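PDB 5JGF: vacuolar aminopeptidase 1 from Saccharomyces cerevisiae, which removes N-terminal amino acids from peptides as a zinc-dependent dodecameric aminopeptidase of the yeast vacuole, and is the major cargo of the cytoplasm-to-vacuole targeting pathway. Local coordinates for residues N78-A81 with E82-V85; D204-S208 with P209-K213; A270-A273 with L274-A278. All coordinates share one frame; numbering follows the deposited sequence.

Contact 1 of 3, residues N78-A81 with E82-V85; sequences NWRA and EKGV
Two successive backbone bonds, from Lys-83 N to Arg-80 O (2.8 Å) and from Gly-84 N to Ala-81 O (3.0 Å), each span three residues and wind the chain into a short 3-10 turn. Glycine suits the exit, since Gly-84 has a positive phi of 64°. Its carbonyl is then gripped from before the turn: Trp-79 NE1 donates to Gly-84 O at 2.9 Å, with the oxygen at the indole edge and somewhat out of the ring plane. Trp-79 reaches it because CG stands anti to the backbone nitrogen (chi1 177°), and its CD1 also lies 3.7 Å from Lys-83 CB. On the more exposed side, the extended Arg-80 chain crosses Glu-82 at about a right angle. Arg-80 NH1 meets Glu-82 OE2 at 3.4 Å in a salt bridge whose hydrogen bond is weak, the guanidinium and carboxylate planes being 27° apart. Long charged chains fit this surface, whereas the indole belongs inside. The turn joins strand 69-76 to strand 86-91. Trp-79 meets Phe-289 edge to face and packs on helix 312-324, Ala-81 rests with it on helix 331-336, and Lys-83 O accepts a bond from Arg-464 of helix 448-468.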
ATOM      1  N   ASN D  78      21.448 -66.018  23.541  1.00 20.12           N
ATOM      2  CA  ASN D  78      22.124 -65.532  24.737  1.00 20.99           C
ATOM      3  C   ASN D  78      21.881 -64.063  25.056  1.00 20.24           C
ATOM      4  O   ASN D  78      22.588 -63.476  25.873  1.00 17.87           O
ATOM      5  CB  ASN D  78      23.625 -65.792  24.619  1.00 23.35           C
ATOM      6  CG  ASN D  78      23.936 -67.263  24.445  1.00 25.86           C
ATOM      7  OD1 ASN D  78      23.398 -68.102  25.164  1.00 27.21           O
ATOM      8  ND2 ASN D  78      24.809 -67.584  23.493  1.00 26.94           N
ATOM      9  N   TRP D  79      20.877 -63.471  24.422  1.00 19.84           N
ATOM     10  CA  TRP D  79      20.572 -62.067  24.677  1.00 19.19           C
ATOM     11  C   TRP D  79      20.045 -61.861  26.093  1.00 20.47           C
ATOM     12  O   TRP D  79      19.365 -62.725  26.649  1.00 20.85           O
ATOM     13  CB  TRP D  79      19.521 -61.557  23.682  1.00 19.00           C
ATOM     14  CG  TRP D  79      19.104 -60.131  23.945  1.00 19.21           C
ATOM     15  CD1 TRP D  79      19.826 -59.002  23.675  1.00 19.42           C
ATOM     16  CD2 TRP D  79      17.891 -59.692  24.571  1.00 19.13           C
ATOM     17  NE1 TRP D  79      19.138 -57.888  24.095  1.00 17.74           N
ATOM     18  CE2 TRP D  79      17.947 -58.281  24.646  1.00 18.54           C
ATOM     19  CE3 TRP D  79      16.761 -60.353  25.074  1.00 20.51           C
ATOM     20  CZ2 TRP D  79      16.916 -57.516  25.206  1.00 18.23           C
ATOM     21  CZ3 TRP D  79      15.733 -59.593  25.631  1.00 21.91           C
ATOM     22  CH2 TRP D  79      15.820 -58.186  25.691  1.00 21.91           C
ATOM     23  N   ARG D  80      20.379 -60.715  26.676  1.00 20.28           N
ATOM     24  CA  ARG D  80      19.903 -60.351  28.004  1.00 22.75           C
ATOM     25  C   ARG D  80      19.650 -58.849  27.979  1.00 21.39           C
ATOM     26  O   ARG D  80      20.254 -58.132  27.181  1.00 19.67           O
ATOM     27  CB  ARG D  80      20.928 -60.725  29.086  1.00 24.89           C
ATOM     28  CG  ARG D  80      22.308 -60.133  28.912  1.00 31.97           C
ATOM     29  CD  ARG D  80      23.318 -60.883  29.779  1.00 38.64           C
ATOM     30  NE  ARG D  80      24.685 -60.413  29.574  1.00 43.26           N
ATOM     31  CZ  ARG D  80      25.225 -59.371  30.198  1.00 46.83           C
ATOM     32  NH1 ARG D  80      24.515 -58.682  31.083  1.00 47.57           N
ATOM     33  NH2 ARG D  80      26.477 -59.019  29.936  1.00 48.25           N
ATOM     34  N   ALA D  81      18.750 -58.389  28.841  1.00 21.35           N
ATOM     35  CA  ALA D  81      18.364 -56.981  28.917  1.00 21.37           C
ATOM     36  C   ALA D  81      19.504 -55.974  28.835  1.00 23.02           C
ATOM     37  O   ALA D  81      19.405 -54.972  28.123  1.00 21.12           O
ATOM     38  CB  ALA D  81      17.564 -56.740  30.188  1.00 22.06           C
ATOM     39  N   GLU D  82      20.580 -56.231  29.568  1.00 21.50           N
ATOM     40  CA  GLU D  82      21.719 -55.324  29.586  1.00 22.07           C
ATOM     41  C   GLU D  82      22.391 -55.133  28.228  1.00 20.33           C
ATOM     42  O   GLU D  82      23.125 -54.164  28.027  1.00 20.28           O
ATOM     43  CB  GLU D  82      22.741 -55.803  30.623  1.00 25.61           C
ATOM     44  CG  GLU D  82      22.191 -55.844  32.049  1.00 30.38           C
ATOM     45  CD  GLU D  82      21.257 -57.027  32.321  1.00 34.57           C
ATOM     46  OE1 GLU D  82      20.541 -56.980  33.346  1.00 38.43           O
ATOM     47  OE2 GLU D  82      21.238 -58.006  31.538  1.00 29.93           O
ATOM     48  N   LYS D  83      22.144 -56.050  27.298  1.00 18.39           N
ATOM     49  CA  LYS D  83      22.725 -55.955  25.961  1.00 18.82           C
ATOM     50  C   LYS D  83      21.988 -54.928  25.101  1.00 18.05           C
ATOM     51  O   LYS D  83      22.495 -54.485  24.066  1.00 16.65           O
ATOM     52  CB  LYS D  83      22.692 -57.320  25.276  1.00 19.32           C
ATOM     53  CG  LYS D  83      23.773 -58.264  25.782  1.00 21.57           C
ATOM     54  CD  LYS D  83      25.139 -57.748  25.362  1.00 24.58           C
ATOM     55  CE  LYS D  83      26.268 -58.564  25.947  1.00 28.72           C
ATOM     56  NZ  LYS D  83      27.578 -58.065  25.439  1.00 28.31           N
ATOM     57  N   GLY D  84      20.790 -54.558  25.542  1.00 17.61           N
ATOM     58  CA  GLY D  84      19.993 -53.587  24.816  1.00 17.96           C
ATOM     59  C   GLY D  84      19.586 -54.058  23.434  1.00 19.14           C
ATOM     60  O   GLY D  84      19.684 -55.244  23.109  1.00 19.21           O
ATOM     61  N   VAL D  85      19.124 -53.120  22.613  1.00 17.40           N
ATOM     62  CA  VAL D  85      18.698 -53.435  21.257  1.00 15.66           C
ATOM     63  C   VAL D  85      19.374 -52.488  20.267  1.00 16.46           C
ATOM     64  O   VAL D  85      19.486 -51.288  20.528  1.00 15.75           O
ATOM     65  CB  VAL D  85      17.161 -53.292  21.112  1.00 15.90           C
ATOM     66  CG1 VAL D  85      16.721 -53.739  19.730  1.00 15.37           C
ATOM     67  CG2 VAL D  85      16.458 -54.106  22.192  1.00 15.16           C
TER

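Contact 2 of 3, residues D204-S208 with P209-K213; sequences DEKKS and PLFGK
The carbonyl oxygen of Ser-208 accepts a hydrogen bond from Phe-211 N at 3.0 Å, closing a type I beta turn over Pro-209 and Leu-210. The proton comes in nearly straight from its nitrogen (164°), yet the donor stands well above the carbonyl plane, as the tight turn dictates. Proline suits the second position, because its ring holds phi near the -63° that this turn needs. Ser-208 serves the turn with its hydroxyl as well. OG is hydrogen-bonded to Leu-233 O of strand 233-242, where it must be the donor, and it may also accept from Leu-210 N, although the modelled place of that nitrogen is doubtful. With OG anti to the backbone nitrogen (chi1 172°), the hydroxyl lies beside the carbonyl carbon, on the Leu-210 N side of the turn.

The second theme is apolar. Phe-211 turns back on the 3-10 segment 205-207, presenting a ring face to Lys-206: CA of Lys-206 sits 3.8 Å from Phe-211 CG, and Lys-206 CG lies 4.0 Å from the ring centroid, almost on the ring normal, in a CH-pi contact. The two side chains run side by side in the same direction. Pro-201 touches both. Further along, Lys-213 NZ curls back to Pro-209 O at 3.1 Å. Glu-205 directs OE2 to a salt bridge with Arg-220 of helix 216-226, while Pro-209 packs on Arg-394 of a neighbouring subunit.

The chemistry thus divides the work: the Ser-208 carbonyl bond and the proline ring set the shape of the turn, and the serine hydroxyl ties it to strand 233-242, whereas Lys-206 lends its methylenes to the phenylalanine face while its extended chain carries the ammonium group beyond the ring.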
ATOM      1  N   ASP D 204     -23.600 -57.532 -13.532  1.00 39.76           N
ATOM      2  CA  ASP D 204     -22.679 -58.083 -12.548  1.00 39.39           C
ATOM      3  C   ASP D 204     -21.763 -57.000 -11.977  1.00 36.81           C
ATOM      4  O   ASP D 204     -21.550 -56.931 -10.765  1.00 34.89           O
ATOM      5  CB  ASP D 204     -21.831 -59.192 -13.175  1.00 43.82           C
ATOM      6  CG  ASP D 204     -21.167 -60.073 -12.132  1.00 49.24           C
ATOM      7  OD1 ASP D 204     -19.925 -60.221 -12.166  1.00 51.99           O
ATOM      8  OD2 ASP D 204     -21.892 -60.623 -11.276  1.00 52.15           O
ATOM      9  N   GLU D 205     -21.223 -56.157 -12.853  1.00 34.21           N
ATOM     10  CA  GLU D 205     -20.329 -55.085 -12.426  1.00 33.05           C
ATOM     11  C   GLU D 205     -21.023 -54.147 -11.442  1.00 33.93           C
ATOM     12  O   GLU D 205     -20.396 -53.637 -10.512  1.00 33.21           O
ATOM     13  CB  GLU D 205     -19.832 -54.294 -13.641  1.00 31.49           C
ATOM     14  CG  GLU D 205     -19.037 -55.129 -14.637  1.00 30.88           C
ATOM     15  CD  GLU D 205     -18.741 -54.387 -15.925  1.00 30.33           C
ATOM     16  OE1 GLU D 205     -19.633 -53.657 -16.405  1.00 31.54           O
ATOM     17  OE2 GLU D 205     -17.628 -54.543 -16.469  1.00 31.18           O
ATOM     18  N   LYS D 206     -22.320 -53.935 -11.642  1.00 34.44           N
ATOM     19  CA  LYS D 206     -23.097 -53.056 -10.774  1.00 36.00           C
ATOM     20  C   LYS D 206     -23.256 -53.630  -9.373  1.00 34.71           C
ATOM     21  O   LYS D 206     -23.738 -52.948  -8.471  1.00 35.68           O
ATOM     22  CB  LYS D 206     -24.480 -52.799 -11.373  1.00 38.43           C
ATOM     23  CG  LYS D 206     -24.461 -52.089 -12.712  1.00 42.33           C
ATOM     24  CD  LYS D 206     -25.871 -51.942 -13.256  1.00 46.81           C
ATOM     25  CE  LYS D 206     -25.878 -51.296 -14.629  1.00 50.04           C
ATOM     26  NZ  LYS D 206     -27.261 -51.207 -15.180  1.00 53.06           N
ATOM     27  N   LYS D 207     -22.855 -54.884  -9.192  1.00 32.45           N
ATOM     28  CA  LYS D 207     -22.961 -55.529  -7.890  1.00 28.67           C
ATOM     29  C   LYS D 207     -21.828 -55.112  -6.961  1.00 30.81           C
ATOM     30  O   LYS D 207     -21.904 -55.302  -5.748  1.00 33.02           O
ATOM     31  CB  LYS D 207     -22.962 -57.052  -8.052  1.00 31.26           C
ATOM     32  CG  LYS D 207     -24.177 -57.591  -8.794  1.00 26.42           C
ATOM     33  CD  LYS D 207     -24.129 -59.109  -8.900  1.00 24.77           C
ATOM     34  CE  LYS D 207     -25.366 -59.646  -9.600  1.00 25.18           C
ATOM     35  NZ  LYS D 207     -25.294 -61.132  -9.746  1.00 28.71           N
ATOM     36  N   SER D 208     -20.775 -54.540  -7.532  1.00 30.82           N
ATOM     37  CA  SER D 208     -19.632 -54.107  -6.742  1.00 29.29           C
ATOM     38  C   SER D 208     -19.970 -52.920  -5.853  1.00 27.09           C
ATOM     39  O   SER D 208     -20.638 -51.983  -6.282  1.00 27.44           O
ATOM     40  CB  SER D 208     -18.464 -53.719  -7.655  1.00 29.57           C
ATOM     41  OG  SER D 208     -17.413 -53.127  -6.905  1.00 29.26           O
ATOM     42  N   PRO D 209     -19.526 -52.955  -4.590  1.00 27.16           N
ATOM     43  CA  PRO D 209     -19.799 -51.847  -3.675  1.00 27.20           C
ATOM     44  C   PRO D 209     -19.130 -50.576  -4.200  1.00 26.46           C
ATOM     45  O   PRO D 209     -19.434 -49.470  -3.755  1.00 27.00           O
ATOM     46  CB  PRO D 209     -19.174 -52.322  -2.366  1.00 28.51           C
ATOM     47  CG  PRO D 209     -19.356 -53.809  -2.432  1.00 28.44           C
ATOM     48  CD  PRO D 209     -18.969 -54.111  -3.865  1.00 27.56           C
ATOM     49  N   LEU D 210     -18.221 -50.746  -5.155  1.00 24.66           N
ATOM     50  CA  LEU D 210     -17.506 -49.613  -5.732  1.00 24.08           C
ATOM     51  C   LEU D 210     -18.126 -49.058  -7.006  1.00 23.95           C
ATOM     52  O   LEU D 210     -17.678 -48.029  -7.513  1.00 22.00           O
ATOM     53  CB  LEU D 210     -16.047 -49.987  -6.005  1.00 22.89           C
ATOM     54  CG  LEU D 210     -15.192 -50.248  -4.761  1.00 22.91           C
ATOM     55  CD1 LEU D 210     -13.761 -50.532  -5.173  1.00 22.07           C
ATOM     56  CD2 LEU D 210     -15.252 -49.040  -3.837  1.00 23.18           C
ATOM     57  N   PHE D 211     -19.144 -49.724  -7.540  1.00 23.60           N
ATOM     58  CA  PHE D 211     -19.758 -49.211  -8.756  1.00 25.44           C
ATOM     59  C   PHE D 211     -20.298 -47.811  -8.492  1.00 25.55           C
ATOM     60  O   PHE D 211     -20.996 -47.581  -7.508  1.00 25.80           O
ATOM     61  CB  PHE D 211     -20.890 -50.115  -9.242  1.00 27.35           C
ATOM     62  CG  PHE D 211     -21.588 -49.588 -10.462  1.00 29.14           C
ATOM     63  CD1 PHE D 211     -22.756 -48.841 -10.345  1.00 29.69           C
ATOM     64  CD2 PHE D 211     -21.042 -49.781 -11.725  1.00 30.38           C
ATOM     65  CE1 PHE D 211     -23.366 -48.290 -11.470  1.00 29.93           C
ATOM     66  CE2 PHE D 211     -21.644 -49.233 -12.858  1.00 29.95           C
ATOM     67  CZ  PHE D 211     -22.807 -48.487 -12.729  1.00 30.98           C
ATOM     68  N   GLY D 212     -19.964 -46.877  -9.373  1.00 26.79           N
ATOM     69  CA  GLY D 212     -20.426 -45.514  -9.200  1.00 27.21           C
ATOM     70  C   GLY D 212     -19.430 -44.654  -8.445  1.00 26.92           C
ATOM     71  O   GLY D 212     -19.424 -43.433  -8.606  1.00 27.99           O
ATOM     72  N   LYS D 213     -18.585 -45.279  -7.627  1.00 24.52           N
ATOM     73  CA  LYS D 213     -17.589 -44.540  -6.855  1.00 23.25           C
ATOM     74  C   LYS D 213     -16.341 -44.250  -7.685  1.00 21.82           C
ATOM     75  O   LYS D 213     -15.582 -43.326  -7.391  1.00 19.53           O
ATOM     76  CB  LYS D 213     -17.202 -45.320  -5.596  1.00 25.40           C
ATOM     77  CG  LYS D 213     -18.311 -45.422  -4.558  1.00 28.70           C
ATOM     78  CD  LYS D 213     -17.784 -46.009  -3.257  1.00 33.58           C
ATOM     79  CE  LYS D 213     -18.826 -45.954  -2.147  1.00 37.10           C
ATOM     80  NZ  LYS D 213     -20.061 -46.710  -2.492  1.00 40.55           N
TER

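Contact 3 of 3, residues A270-A273 with L274-A278; sequences AMIA and LICYA
Four backbone hydrogen bonds, all 2.9 Å long, carry this stretch of helix: Leu-274 N to Ala-270 O, Ile-275 N to Met-271 O, Cys-276 N to Ile-272 O and Tyr-277 N to Ala-273 O. Each joins residues four apart, the hydrogen-bonding pattern that defines an alpha helix, and satisfies polar groups that would be costly to bury unpaired. Outside this core the side chains pack along the helix surface. Met-271 is bent at both chi2 and chi3 (-56° and -48°), which turns its methyl toward the next turn of the helix: CE comes 4.1 Å from Leu-274 CD2 and 4.0 Å from Ile-275 CD1. A flexible thioether suits this place, because its methyl can touch both branched neighbours. On the less buried flank, Ile-272 CG2 lies 4.0 Å from Cys-276 SG, one turn further along.

Farther out, Leu-274 meets Ala-72, Ile-74 and Val-292 of the mixed sheet, while Met-271 and Ile-275 touch Leu-36 of helix 25-38. Ala-273, small enough for a close neighbour, rests on Phe-456 of helix 448-468, and the ring of Tyr-277 meets that of Phe-460. A largely apolar helix laid between sheet and flanking helices is typical of the alpha/beta catalytic core of zinc exopeptidases; here the same helix, 261-278, carries near its start Asp-262, a ligand of both zinc ions.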
ATOM      1  N   ALA D 270      19.211 -49.857   4.808  1.00 14.27           N
ATOM      2  CA  ALA D 270      19.159 -50.463   6.135  1.00 15.08           C
ATOM      3  C   ALA D 270      18.745 -51.934   6.081  1.00 15.46           C
ATOM      4  O   ALA D 270      19.337 -52.772   6.765  1.00 15.97           O
ATOM      5  CB  ALA D 270      18.206 -49.680   7.040  1.00 11.56           C
ATOM      6  N   MET D 271      17.735 -52.252   5.275  1.00 16.95           N
ATOM      7  CA  MET D 271      17.274 -53.636   5.164  1.00 17.63           C
ATOM      8  C   MET D 271      18.326 -54.539   4.526  1.00 18.60           C
ATOM      9  O   MET D 271      18.535 -55.671   4.970  1.00 17.63           O
ATOM     10  CB  MET D 271      15.978 -53.723   4.352  1.00 18.51           C
ATOM     11  CG  MET D 271      14.726 -53.301   5.105  1.00 21.35           C
ATOM     12  SD  MET D 271      14.448 -54.211   6.659  1.00 28.14           S
ATOM     13  CE  MET D 271      14.671 -55.840   6.160  1.00 21.43           C
ATOM     14  N   ILE D 272      18.985 -54.049   3.483  1.00 17.23           N
ATOM     15  CA  ILE D 272      20.015 -54.839   2.822  1.00 18.15           C
ATOM     16  C   ILE D 272      21.148 -55.082   3.812  1.00 16.56           C
ATOM     17  O   ILE D 272      21.705 -56.177   3.879  1.00 17.87           O
ATOM     18  CB  ILE D 272      20.559 -54.122   1.565  1.00 18.19           C
ATOM     19  CG1 ILE D 272      19.458 -54.035   0.503  1.00 19.99           C
ATOM     20  CG2 ILE D 272      21.768 -54.862   1.009  1.00 20.11           C
ATOM     21  CD1 ILE D 272      18.924 -55.382   0.047  1.00 20.78           C
ATOM     22  N   ALA D 273      21.482 -54.061   4.593  1.00 16.97           N
ATOM     23  CA  ALA D 273      22.541 -54.199   5.583  1.00 17.05           C
ATOM     24  C   ALA D 273      22.154 -55.269   6.602  1.00 18.52           C
ATOM     25  O   ALA D 273      22.980 -56.100   6.986  1.00 17.73           O
ATOM     26  CB  ALA D 273      22.782 -52.872   6.285  1.00 16.28           C
ATOM     27  N   LEU D 274      20.896 -55.248   7.037  1.00 17.06           N
ATOM     28  CA  LEU D 274      20.415 -56.225   8.011  1.00 18.70           C
ATOM     29  C   LEU D 274      20.525 -57.646   7.455  1.00 19.67           C
ATOM     30  O   LEU D 274      20.959 -58.563   8.153  1.00 19.16           O
ATOM     31  CB  LEU D 274      18.956 -55.944   8.384  1.00 16.13           C
ATOM     32  CG  LEU D 274      18.355 -56.948   9.376  1.00 16.88           C
ATOM     33  CD1 LEU D 274      19.002 -56.747  10.737  1.00 15.02           C
ATOM     34  CD2 LEU D 274      16.847 -56.771   9.474  1.00 18.73           C
ATOM     35  N   ILE D 275      20.121 -57.820   6.200  1.00 20.09           N
ATOM     36  CA  ILE D 275      20.169 -59.125   5.550  1.00 23.67           C
ATOM     37  C   ILE D 275      21.606 -59.614   5.386  1.00 23.87           C
ATOM     38  O   ILE D 275      21.901 -60.779   5.661  1.00 24.67           O
ATOM     39  CB  ILE D 275      19.447 -59.084   4.172  1.00 25.56           C
ATOM     40  CG1 ILE D 275      18.003 -59.572   4.333  1.00 27.43           C
ATOM     41  CG2 ILE D 275      20.169 -59.961   3.155  1.00 28.59           C
ATOM     42  CD1 ILE D 275      17.211 -58.832   5.375  1.00 29.55           C
ATOM     43  N   CYS D 276      22.495 -58.730   4.944  1.00 23.73           N
ATOM     44  CA  CYS D 276      23.900 -59.089   4.772  1.00 24.23           C
ATOM     45  C   CYS D 276      24.485 -59.487   6.117  1.00 24.26           C
ATOM     46  O   CYS D 276      25.257 -60.440   6.216  1.00 24.18           O
ATOM     47  CB  CYS D 276      24.697 -57.911   4.209  1.00 26.73           C
ATOM     48  SG  CYS D 276      24.330 -57.517   2.490  1.00 34.30           S
ATOM     49  N   TYR D 277      24.115 -58.741   7.151  1.00 22.69           N
ATOM     50  CA  TYR D 277      24.588 -58.999   8.502  1.00 21.61           C
ATOM     51  C   TYR D 277      24.034 -60.315   9.037  1.00 22.23           C
ATOM     52  O   TYR D 277      24.762 -61.113   9.634  1.00 22.56           O
ATOM     53  CB  TYR D 277      24.181 -57.835   9.414  1.00 21.22           C
ATOM     54  CG  TYR D 277      24.251 -58.132  10.894  1.00 21.57           C
ATOM     55  CD1 TYR D 277      23.093 -58.400  11.624  1.00 20.92           C
ATOM     56  CD2 TYR D 277      25.472 -58.139  11.571  1.00 21.07           C
ATOM     57  CE1 TYR D 277      23.147 -58.666  12.990  1.00 21.90           C
ATOM     58  CE2 TYR D 277      25.537 -58.405  12.933  1.00 21.34           C
ATOM     59  CZ  TYR D 277      24.372 -58.668  13.637  1.00 22.00           C
ATOM     60  OH  TYR D 277      24.433 -58.936  14.985  1.00 22.77           O
ATOM     61  N   ALA D 278      22.745 -60.539   8.806  1.00 20.94           N
ATOM     62  CA  ALA D 278      22.066 -61.746   9.265  1.00 22.16           C
ATOM     63  C   ALA D 278      22.674 -63.027   8.698  1.00 23.89           C
ATOM     64  O   ALA D 278      22.622 -64.080   9.337  1.00 23.47           O
ATOM     65  CB  ALA D 278      20.587 -61.675   8.901  1.00 20.79           C
TER

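Along the chain the contacts follow in series, 78-85, then 204-213, then 270-278, with none touching another. Contacts 1 and 3 lie on the same side of the chain's centre, their own centres about 20 Å apart, and share surroundings: the turn of contact 1 leads from strand 69-76 towards strand 86-91 of the mixed nine-stranded sheet, while the helix of contact 3 packs on strands 69-76 and 289-295 of that sheet. Contact 2 stands on the opposite side, about 54 Å from contact 1 and 44 Å from contact 3 between centres, beside the six-stranded antiparallel sheet. Contact 3 thus shares its helix with the zinc ligand Asp-262, whereas contact 2 meets a neighbouring subunit.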